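PDB 3OXN: putative transcriptional regulator, LysR family from Vibrio parahaemolyticus, which probably acts as a DNA-binding transcription factor of the LysR family, this chain being its effector-binding (substrate-binding) domain without the DNA-binding helix-turn-helix part. Local coordinates for residues Pro14-Ile23 with Ser205-Ser213. Residues are numbered along the deposited sequence; the frame is centred on the assembly and turned at random.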
# COMPACT_ATOMS: atom_id res chain seq x y z
N PRO A 14 -14.65 5.75 -24.88
CA PRO A 14 -16.04 6.19 -24.96
C PRO A 14 -16.65 6.05 -23.58
O PRO A 14 -15.91 5.83 -22.64
CB PRO A 14 -16.69 5.18 -25.92
CG PRO A 14 -15.56 4.40 -26.55
CD PRO A 14 -14.47 4.42 -25.50
N GLN A 15 -17.97 6.15 -23.48
CA GLN A 15 -18.63 6.09 -22.17
C GLN A 15 -19.80 5.09 -22.09
O GLN A 15 -20.53 5.08 -21.10
CB GLN A 15 -19.11 7.48 -21.75
CG GLN A 15 -20.62 7.63 -21.79
CD GLN A 15 -21.04 9.05 -22.09
OE1 GLN A 15 -20.31 10.00 -21.83
NE2 GLN A 15 -22.24 9.19 -22.66
N GLN A 16 -19.97 4.26 -23.11
CA GLN A 16 -20.85 3.10 -22.97
C GLN A 16 -20.16 2.22 -21.96
O GLN A 16 -20.80 1.53 -21.15
CB GLN A 16 -21.02 2.33 -24.30
CG GLN A 16 -20.04 1.13 -24.50
CD GLN A 16 -20.46 -0.17 -23.77
OE1 GLN A 16 -19.93 -0.51 -22.71
NE2 GLN A 16 -21.41 -0.91 -24.35
N CYS A 17 -18.83 2.26 -22.01
CA CYS A 17 -17.98 1.35 -21.27
C CYS A 17 -18.38 1.22 -19.80
O CYS A 17 -18.38 2.21 -19.06
CB CYS A 17 -16.53 1.81 -21.38
SG CYS A 17 -15.38 0.50 -21.00
N ASP A 18 -18.74 0.01 -19.39
CA ASP A 18 -19.03 -0.28 -17.99
C ASP A 18 -18.17 -1.46 -17.55
O ASP A 18 -18.35 -2.05 -16.48
CB ASP A 18 -20.52 -0.59 -17.80
CG ASP A 18 -20.93 -1.92 -18.42
OD1 ASP A 18 -20.04 -2.76 -18.68
OD2 ASP A 18 -22.14 -2.12 -18.64
N GLN A 19 -17.23 -1.79 -18.42
CA GLN A 19 -16.31 -2.88 -18.20
C GLN A 19 -15.35 -2.55 -17.08
O GLN A 19 -15.00 -1.40 -16.87
CB GLN A 19 -15.53 -3.10 -19.49
CG GLN A 19 -14.25 -3.86 -19.34
CD GLN A 19 -13.62 -4.13 -20.68
OE1 GLN A 19 -14.26 -3.97 -21.72
NE2 GLN A 19 -12.36 -4.56 -20.66
N THR A 20 -14.92 -3.56 -16.35
CA THR A 20 -13.94 -3.32 -15.30
C THR A 20 -12.49 -3.63 -15.73
O THR A 20 -12.22 -4.54 -16.50
CB THR A 20 -14.31 -4.02 -13.97
OG1 THR A 20 -13.11 -4.52 -13.37
CG2 THR A 20 -15.26 -5.17 -14.22
N PHE A 21 -11.56 -2.82 -15.24
CA PHE A 21 -10.17 -2.98 -15.62
C PHE A 21 -9.40 -3.40 -14.40
O PHE A 21 -9.58 -2.85 -13.31
CB PHE A 21 -9.62 -1.67 -16.20
CG PHE A 21 -10.41 -1.15 -17.37
CD1 PHE A 21 -11.59 -0.44 -17.18
CD2 PHE A 21 -9.99 -1.39 -18.67
CE1 PHE A 21 -12.32 0.02 -18.24
CE2 PHE A 21 -10.73 -0.92 -19.74
CZ PHE A 21 -11.90 -0.22 -19.52
N THR A 22 -8.56 -4.42 -14.58
CA THR A 22 -7.63 -4.83 -13.55
C THR A 22 -6.28 -4.19 -13.85
O THR A 22 -5.70 -4.39 -14.91
CB THR A 22 -7.45 -6.35 -13.57
OG1 THR A 22 -8.73 -6.96 -13.46
CG2 THR A 22 -6.55 -6.81 -12.43
N ILE A 23 -5.80 -3.40 -12.90
CA ILE A 23 -4.47 -2.83 -12.99
C ILE A 23 -3.62 -3.37 -11.87
O ILE A 23 -3.90 -3.10 -10.71
CB ILE A 23 -4.53 -1.32 -12.80
CG1 ILE A 23 -5.53 -0.70 -13.78
CG2 ILE A 23 -3.14 -0.72 -12.96
CD1 ILE A 23 -5.10 -0.85 -15.21
N SER A 205 -7.35 -4.45 -28.05
CA SER A 205 -8.66 -4.21 -27.46
C SER A 205 -8.97 -2.72 -27.44
O SER A 205 -8.23 -1.94 -26.84
CB SER A 205 -8.74 -4.78 -26.06
OG SER A 205 -10.04 -4.60 -25.53
N PRO A 206 -10.06 -2.31 -28.11
CA PRO A 206 -10.56 -0.93 -28.13
C PRO A 206 -10.59 -0.29 -26.74
O PRO A 206 -10.27 0.90 -26.61
CB PRO A 206 -11.99 -1.08 -28.64
CG PRO A 206 -11.97 -2.35 -29.45
CD PRO A 206 -10.91 -3.24 -28.89
N ALA A 207 -10.96 -1.07 -25.72
CA ALA A 207 -11.05 -0.58 -24.34
C ALA A 207 -9.68 -0.46 -23.67
O ALA A 207 -9.41 0.51 -22.96
CB ALA A 207 -11.96 -1.48 -23.52
N GLN A 208 -8.82 -1.44 -23.91
CA GLN A 208 -7.46 -1.41 -23.38
C GLN A 208 -6.61 -0.36 -24.09
O GLN A 208 -5.82 0.34 -23.44
CB GLN A 208 -6.80 -2.80 -23.45
CG GLN A 208 -7.55 -3.93 -22.72
CD GLN A 208 -7.72 -3.69 -21.21
OE1 GLN A 208 -6.98 -2.92 -20.60
NE2 GLN A 208 -8.71 -4.36 -20.61
N GLU A 209 -6.76 -0.23 -25.40
CA GLU A 209 -6.02 0.81 -26.11
C GLU A 209 -6.47 2.15 -25.57
O GLU A 209 -5.73 3.12 -25.57
CB GLU A 209 -6.26 0.76 -27.62
CG GLU A 209 -5.60 -0.39 -28.36
CD GLU A 209 -6.15 -0.55 -29.79
OE1 GLU A 209 -7.13 0.14 -30.13
OE2 GLU A 209 -5.60 -1.37 -30.56
N TRP A 210 -7.71 2.20 -25.09
CA TRP A 210 -8.23 3.45 -24.55
C TRP A 210 -7.69 3.71 -23.15
O TRP A 210 -7.20 4.80 -22.87
CB TRP A 210 -9.77 3.45 -24.54
CG TRP A 210 -10.34 4.57 -23.72
CD1 TRP A 210 -10.55 5.84 -24.12
CD2 TRP A 210 -10.71 4.52 -22.33
NE1 TRP A 210 -11.05 6.60 -23.08
CE2 TRP A 210 -11.16 5.81 -21.97
CE3 TRP A 210 -10.72 3.51 -21.36
CZ2 TRP A 210 -11.61 6.12 -20.69
CZ3 TRP A 210 -11.17 3.82 -20.08
CH2 TRP A 210 -11.61 5.11 -19.76
N LEU A 211 -7.78 2.71 -22.27
CA LEU A 211 -7.26 2.82 -20.91
C LEU A 211 -5.82 3.30 -20.92
O LEU A 211 -5.47 4.25 -20.22
CB LEU A 211 -7.34 1.48 -20.17
CG LEU A 211 -7.38 1.44 -18.63
CD1 LEU A 211 -6.94 0.08 -18.11
CD2 LEU A 211 -6.52 2.51 -18.00
N ARG A 212 -4.99 2.63 -21.70
CA ARG A 212 -3.58 2.95 -21.74
C ARG A 212 -3.33 4.43 -22.07
O ARG A 212 -2.53 5.10 -21.40
CB ARG A 212 -2.87 2.04 -22.72
CG ARG A 212 -2.95 0.61 -22.32
CD ARG A 212 -1.81 -0.18 -22.88
NE ARG A 212 -2.01 -0.50 -24.28
CZ ARG A 212 -2.90 -1.39 -24.71
NH1 ARG A 212 -3.66 -2.04 -23.84
NH2 ARG A 212 -3.03 -1.63 -26.00
N SER A 213 -4.06 4.93 -23.07
CA SER A 213 -3.91 6.31 -23.51
C SER A 213 -4.33 7.35 -22.46
O SER A 213 -3.69 8.41 -22.33
CB SER A 213 -4.68 6.54 -24.82
OG SER A 213 -5.89 5.83 -24.80
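The phenyl ring of F21 packs against helix 206-227, meeting A207, Q208, W210 and L211. L211 CD1 lies 3.4 Å from F21 CD2 and also reaches F21 CB, the two side chains running alongside each other and pointing opposite ways. At the far end of the ring, CE2 comes within 4.0 Å of A207 CB, and CZ lies 4.1 Å from CZ3 of W210, whose side chain crosses that of F21 at about a right angle. Q208, its chain bent at chi2 (-60°), places OE1 at the ring edge, in plane, 3.9 Å from F21 CD2, with the amide plane turned 71° from the ring. Two residues farther along the strand, I23 meets L211 tip to tip, CD1 to CD1 at 3.6 Å.

Toward the chain start, Q19 extends beside A207, with OE1 3.8 Å from A207 CB, while P14 sets its backbone N over one face of the W210 indole. No hydrogen bond joins the two segments; W210 NE1 instead bonds to E44, which helps fix the indole. F21 and I23 are held by backbone bonds to strand 49-54, and V48 also touches F21. The axes of strand 20-23 and helix segment 206-213 cross at -56°. With F21, I23, A207, W210 and L211 supplying most of the contact, this is largely apolar packing of the C-terminal helix on the first strand of a mixed sheet, within one of the two α/β lobes of the periplasmic-binding-protein-like LysR effector domain.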